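Local coordinates for uncharacterized protein (Legionella longbeachae NSW150, PDB 4JZA), which probably removes the 3-phosphate from phosphatidylinositol 3-phosphate, acting as a phosphoinositide phosphatase in lipid metabolism at the pathogen-host interface, at residues N222-N227 / N257-H262; E265-L270 / K279-F284. One frame throughout, in Å; residues are numbered along the deposited sequence.

Contact 1 of 2, residues N222-N227 / N257-H262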
loop_
_atom_site.group_PDB
_atom_site.type_symbol
_atom_site.label_atom_id
_atom_site.label_comp_id
_atom_site.label_asym_id
_atom_site.label_seq_id
_atom_site.Cartn_x
_atom_site.Cartn_y
_atom_site.Cartn_z
ATOM N N ASN A 222 -34.963 15.271 18.205
ATOM C CA ASN A 222 -35.945 16.313 18.498
ATOM C C ASN A 222 -35.735 16.897 19.908
ATOM O O ASN A 222 -35.822 18.112 20.084
ATOM C CB ASN A 222 -37.375 15.796 18.322
ATOM C CG ASN A 222 -37.714 15.470 16.863
ATOM O OD1 ASN A 222 -37.114 16.005 15.934
ATOM N ND2 ASN A 222 -38.650 14.567 16.667
ATOM N N ASN A 223 -35.437 16.053 20.902
ATOM C CA ASN A 223 -35.129 16.531 22.269
ATOM C C ASN A 223 -33.919 17.431 22.302
ATOM O O ASN A 223 -33.789 18.292 23.189
ATOM C CB ASN A 223 -34.883 15.366 23.246
ATOM C CG ASN A 223 -36.151 14.634 23.580
ATOM O OD1 ASN A 223 -37.229 15.074 23.212
ATOM N ND2 ASN A 223 -36.033 13.513 24.265
ATOM N N PHE A 224 -33.002 17.178 21.380
ATOM C CA PHE A 224 -31.850 18.031 21.224
ATOM C C PHE A 224 -32.242 19.391 20.650
ATOM O O PHE A 224 -31.733 20.419 21.083
ATOM C CB PHE A 224 -30.789 17.384 20.325
ATOM C CG PHE A 224 -29.650 18.298 20.051
ATOM C CD1 PHE A 224 -28.792 18.669 21.089
ATOM C CD2 PHE A 224 -29.507 18.883 18.823
ATOM C CE1 PHE A 224 -27.778 19.561 20.877
ATOM C CE2 PHE A 224 -28.504 19.784 18.608
ATOM C CZ PHE A 224 -27.640 20.123 19.637
ATOM N N LEU A 225 -33.132 19.393 19.670
ATOM C CA LEU A 225 -33.521 20.642 19.026
ATOM C C LEU A 225 -34.251 21.604 19.960
ATOM O O LEU A 225 -34.038 22.815 19.899
ATOM C CB LEU A 225 -34.392 20.352 17.831
ATOM C CG LEU A 225 -33.641 19.749 16.661
ATOM C CD1 LEU A 225 -34.595 19.637 15.497
ATOM C CD2 LEU A 225 -32.439 20.576 16.265
ATOM N N LEU A 226 -35.087 21.058 20.840
ATOM C CA LEU A 226 -35.780 21.859 21.843
ATOM C C LEU A 226 -34.724 22.395 22.801
ATOM O O LEU A 226 -34.513 23.604 22.874
ATOM C CB LEU A 226 -36.886 21.041 22.547
ATOM C CG LEU A 226 -37.994 20.589 21.558
ATOM C CD1 LEU A 226 -38.852 19.457 22.117
ATOM C CD2 LEU A 226 -38.866 21.749 21.076
ATOM N N ASN A 227 -34.014 21.501 23.482
ATOM C CA ASN A 227 -32.854 21.888 24.311
ATOM C C ASN A 227 -31.869 22.896 23.653
ATOM O O ASN A 227 -31.161 23.618 24.355
ATOM C CB ASN A 227 -32.087 20.626 24.741
ATOM C CG ASN A 227 -30.956 20.926 25.703
ATOM O OD1 ASN A 227 -31.091 21.767 26.587
ATOM N ND2 ASN A 227 -29.833 20.243 25.534
ATOM N N ASN A 257 -21.030 20.380 27.906
ATOM C CA ASN A 257 -20.429 19.281 28.650
ATOM C C ASN A 257 -21.424 18.177 28.976
ATOM O O ASN A 257 -21.097 16.995 28.942
ATOM C CB ASN A 257 -19.794 19.798 29.939
ATOM C CG ASN A 257 -18.680 20.786 29.679
ATOM O OD1 ASN A 257 -17.932 20.649 28.719
ATOM N ND2 ASN A 257 -18.567 21.790 30.536
ATOM N N GLY A 258 -22.633 18.590 29.317
ATOM C CA GLY A 258 -23.736 17.686 29.716
ATOM C C GLY A 258 -24.592 17.104 28.584
ATOM O O GLY A 258 -25.544 16.350 28.845
ATOM N N LEU A 259 -24.255 17.464 27.334
ATOM C CA LEU A 259 -24.787 16.806 26.131
ATOM C C LEU A 259 -24.272 15.400 26.032
ATOM O O LEU A 259 -23.102 15.156 26.310
ATOM C CB LEU A 259 -24.325 17.507 24.863
ATOM C CG LEU A 259 -24.902 18.881 24.585
ATOM C CD1 LEU A 259 -24.451 19.351 23.212
ATOM C CD2 LEU A 259 -26.414 18.845 24.700
ATOM N N SER A 260 -25.124 14.472 25.612
ATOM C CA SER A 260 -24.683 13.098 25.472
ATOM C C SER A 260 -23.527 13.025 24.453
ATOM O O SER A 260 -23.310 13.949 23.649
ATOM C CB SER A 260 -25.835 12.188 25.062
ATOM O OG SER A 260 -26.281 12.509 23.758
ATOM N N VAL A 261 -22.788 11.924 24.511
ATOM C CA VAL A 261 -21.578 11.793 23.741
ATOM C C VAL A 261 -21.822 12.265 22.300
ATOM O O VAL A 261 -21.157 13.162 21.795
ATOM C CB VAL A 261 -21.083 10.327 23.751
ATOM C CG1 VAL A 261 -19.740 10.225 23.044
ATOM C CG2 VAL A 261 -20.967 9.781 25.180
ATOM N N HIS A 262 -22.802 11.660 21.651
ATOM C CA HIS A 262 -23.108 11.928 20.233
ATOM C C HIS A 262 -23.573 13.358 19.908
ATOM O O HIS A 262 -23.182 13.926 18.892
ATOM C CB HIS A 262 -24.129 10.898 19.678
ATOM C CG HIS A 262 -25.404 10.792 20.469
ATOM N ND1 HIS A 262 -25.536 9.958 21.552
ATOM C CD2 HIS A 262 -26.599 11.407 20.330
ATOM C CE1 HIS A 262 -26.749 10.071 22.057
ATOM N NE2 HIS A 262 -27.414 10.945 21.334
#

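Contact 2 of 2, residues E265-L270 / K279-F284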
loop_
_atom_site.group_PDB
_atom_site.type_symbol
_atom_site.label_atom_id
_atom_site.label_comp_id
_atom_site.label_asym_id
_atom_site.label_seq_id
_atom_site.Cartn_x
_atom_site.Cartn_y
_atom_site.Cartn_z
ATOM N N GLU A 265 -20.307 15.393 20.027
ATOM C CA GLU A 265 -19.377 15.308 18.911
ATOM C C GLU A 265 -19.967 15.949 17.649
ATOM O O GLU A 265 -19.244 16.495 16.841
ATOM C CB GLU A 265 -18.938 13.837 18.678
ATOM C CG GLU A 265 -18.086 13.242 19.810
ATOM C CD GLU A 265 -16.953 14.170 20.273
ATOM O OE1 GLU A 265 -16.187 14.684 19.430
ATOM O OE2 GLU A 265 -16.833 14.408 21.494
HETATM N N MSE A 266 -21.282 15.866 17.495
HETATM C CA MSE A 266 -21.952 16.510 16.402
HETATM C C MSE A 266 -21.792 17.990 16.528
HETATM O O MSE A 266 -21.521 18.646 15.549
HETATM C CB MSE A 266 -23.421 16.177 16.418
HETATM C CG MSE A 266 -24.153 16.916 15.286
HETATM SE SE MSE A 266 -26.104 16.633 15.213
HETATM C CE MSE A 266 -26.370 15.869 17.027
HETATM N N MSE A 267 -21.956 18.548 17.723
HETATM C CA MSE A 267 -21.782 19.998 17.891
HETATM C C MSE A 267 -20.368 20.389 17.572
HETATM O O MSE A 267 -20.143 21.327 16.810
HETATM C CB MSE A 267 -22.131 20.532 19.287
HETATM C CG MSE A 267 -23.597 20.984 19.452
HETATM SE SE MSE A 267 -24.369 22.179 18.028
HETATM C CE MSE A 267 -25.246 20.665 17.147
ATOM N N ARG A 268 -19.405 19.665 18.141
ATOM C CA ARG A 268 -17.981 19.959 17.927
ATOM C C ARG A 268 -17.676 20.250 16.463
ATOM O O ARG A 268 -16.887 21.128 16.147
ATOM C CB ARG A 268 -17.103 18.815 18.428
ATOM C CG ARG A 268 -15.603 19.102 18.368
ATOM C CD ARG A 268 -14.786 17.887 18.761
ATOM N NE ARG A 268 -15.331 17.251 19.955
ATOM C CZ ARG A 268 -15.192 17.715 21.200
ATOM N NH1 ARG A 268 -14.521 18.834 21.439
ATOM N NH2 ARG A 268 -15.729 17.046 22.224
ATOM N N ILE A 269 -18.322 19.534 15.569
ATOM C CA ILE A 269 -18.105 19.754 14.156
ATOM C C ILE A 269 -18.858 20.951 13.596
ATOM O O ILE A 269 -18.360 21.640 12.701
ATOM C CB ILE A 269 -18.498 18.509 13.370
ATOM C CG1 ILE A 269 -17.502 17.393 13.702
ATOM C CG2 ILE A 269 -18.525 18.812 11.889
ATOM C CD1 ILE A 269 -18.129 16.033 13.892
ATOM N N LEU A 270 -20.060 21.190 14.106
ATOM C CA LEU A 270 -20.913 22.255 13.564
ATOM C C LEU A 270 -20.416 23.620 14.043
ATOM O O LEU A 270 -20.532 24.601 13.325
ATOM C CB LEU A 270 -22.389 22.026 13.946
ATOM C CG LEU A 270 -23.138 20.881 13.235
ATOM C CD1 LEU A 270 -24.559 20.725 13.748
ATOM C CD2 LEU A 270 -23.168 21.092 11.741
ATOM N N LYS A 279 -29.097 25.682 10.103
ATOM C CA LYS A 279 -29.606 25.148 8.843
ATOM C C LYS A 279 -29.391 23.651 8.795
ATOM O O LYS A 279 -30.283 22.878 8.458
ATOM C CB LYS A 279 -28.873 25.796 7.677
ATOM C CG LYS A 279 -29.350 25.322 6.325
ATOM C CD LYS A 279 -28.457 25.856 5.221
ATOM C CE LYS A 279 -29.190 25.809 3.890
ATOM N NZ LYS A 279 -28.251 25.785 2.735
ATOM N N LYS A 280 -28.176 23.255 9.159
ATOM C CA LYS A 280 -27.773 21.855 9.128
ATOM C C LYS A 280 -28.595 21.024 10.096
ATOM O O LYS A 280 -28.945 19.890 9.807
ATOM C CB LYS A 280 -26.279 21.729 9.438
ATOM C CG LYS A 280 -25.423 21.939 8.206
ATOM C CD LYS A 280 -23.960 22.121 8.556
ATOM C CE LYS A 280 -23.140 22.208 7.285
ATOM N NZ LYS A 280 -21.726 22.519 7.619
ATOM N N LEU A 281 -28.881 21.588 11.258
ATOM C CA LEU A 281 -29.750 20.928 12.207
ATOM C C LEU A 281 -31.108 20.580 11.583
ATOM O O LEU A 281 -31.528 19.428 11.672
ATOM C CB LEU A 281 -29.918 21.775 13.486
ATOM C CG LEU A 281 -28.672 21.887 14.352
ATOM C CD1 LEU A 281 -28.970 22.762 15.562
ATOM C CD2 LEU A 281 -28.200 20.509 14.803
ATOM N N THR A 282 -31.799 21.548 10.968
ATOM C CA THR A 282 -33.165 21.264 10.485
ATOM C C THR A 282 -33.105 20.379 9.228
ATOM O O THR A 282 -34.055 19.701 8.875
ATOM C CB THR A 282 -34.083 22.530 10.336
ATOM O OG1 THR A 282 -33.456 23.495 9.485
ATOM C CG2 THR A 282 -34.475 23.163 11.774
ATOM N N GLN A 283 -31.942 20.345 8.612
ATOM C CA GLN A 283 -31.663 19.434 7.510
ATOM C C GLN A 283 -31.394 17.975 7.937
ATOM O O GLN A 283 -31.640 17.048 7.166
ATOM C CB GLN A 283 -30.455 19.995 6.802
ATOM C CG GLN A 283 -29.923 19.213 5.627
ATOM C CD GLN A 283 -28.586 19.784 5.224
ATOM O OE1 GLN A 283 -27.533 19.181 5.491
ATOM N NE2 GLN A 283 -28.608 21.017 4.686
ATOM N N PHE A 284 -30.892 17.775 9.159
ATOM C CA PHE A 284 -30.724 16.432 9.738
ATOM C C PHE A 284 -32.072 15.865 10.222
ATOM O O PHE A 284 -32.384 14.704 9.934
ATOM C CB PHE A 284 -29.663 16.429 10.870
ATOM C CG PHE A 284 -29.207 15.043 11.299
ATOM C CD1 PHE A 284 -28.997 14.020 10.365
ATOM C CD2 PHE A 284 -28.953 14.773 12.632
ATOM C CE1 PHE A 284 -28.580 12.758 10.747
ATOM C CE2 PHE A 284 -28.524 13.506 13.023
ATOM C CZ PHE A 284 -28.341 12.495 12.081
#

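Contact 1 of 2, residues N222-N227 / N257-H262
Leu259 reaches from the loop ahead of helix 261-270 to the ring of Phe224 on helix 214-234. Both of its methyls contact one ring atom: Leu259 CD1 and CD2 each lie 4.1 Å from Phe224 CE1. The approach to the ring is oblique. Phe224 CG is anti to the backbone N (chi1 175°), which carries the ring away from its helix and across the gap to the loop. The backbones stay well apart, with Phe224 CA and Leu259 CA 8.7 Å from each other. Leu259 CG stands beside its own backbone N instead (chi1 -70°), and its two methyls lead the approach. Leu259 CD2 also meets the Asn227 amide, one helix turn beyond Phe224, with Asn227 ND2 at 3.8 Å. This is a van der Waals contact in a small interface of 96 Å². Phe224 and Leu259 are buried, while Asn227 is partly exposed. Nearby, His262 bonds through NE2 to Asp220 of helix 214-234 and through ND1 to the backbone N of Asp208. The arrangement is plain apolar packing of a helix against the loop that leads into helix 261-270, within the helical phosphoinositide phosphatase insertion domain.

Contact 2 of 2, residues E265-L270 / K279-F284
Leu281 meets two side chains of the facing helix with one methyl. Leu281 CD2 lies 3.8 Å from Leu270 CD1 and 3.8 Å from Met267 CE. Met267, like Met266, is built as selenomethionine. Its chain bends at both chi2 (-48°) and chi3, which together bring CE to Leu281, and the two side chains cross at about a right angle. Met266 takes a different shape. CG is anti to the backbone N and SE continues the line (chi2 -178°), an extended chain that carries the selenium out from its helix to the Phe284 ring. Met266 SE lies 4.3 Å from Phe284 CD2 and 5.3 Å from the centroid of the Phe284 ring. It approaches obliquely in a Met-aromatic contact. The ring of Phe284 also packs edge-to-face with Phe221 and Tyr203. This part of the interface is apolar and buried.

Packing changes character at Lys280, which is partly exposed. Its aliphatic chain crosses Leu270 at a slant, with Lys280 CD 3.4 Å from Leu270 CD2. Beyond CG the lysine is extended and carries its charged end past the leucine. Lys279 and Thr282 lie on the exposed side of their helix. Away from the interface, partly exposed Arg268 grips Glu265 side-on in a salt bridge, Arg268 NE to Glu265 OE1 at 2.8 Å and NH2 to OE2 at 3.0 Å. The carboxylate lies at the guanidinium edge, nearly in its plane. Both oxygens are met on their syn sides, with the donors tilted well out of the carboxylate plane.

The short segments run 12.0 Å apart at 137°, a splayed antiparallel pair. Apolar side chains from both helices meet between them, as in a helical hairpin, here helices 261-270 and 274-288 of the insertion domain joined by a short turn.

Overall arrangement
Contact 1 and contact 2 follow one another along the chain, and their centres are about 11 Å apart. Both use helix 261-270: contact 1 takes the loop before it and its first two residues, contact 2 residues 265-270. They meet directly. Phe224 CZ lies 3.5 Å from Met267 CE, and Phe224 CE2 lies 3.9 Å from Leu281 CD2. Helix 214-234 therefore packs on both members of the 261-270 and 274-288 pair, and one apolar core joins all three. Helix 198-206 borders this core through Tyr203. All four segments belong to the insertion domain, a helical region far from the chain's centre: the centres of contacts 1 and 2 lie about 41 and 35 Å from it.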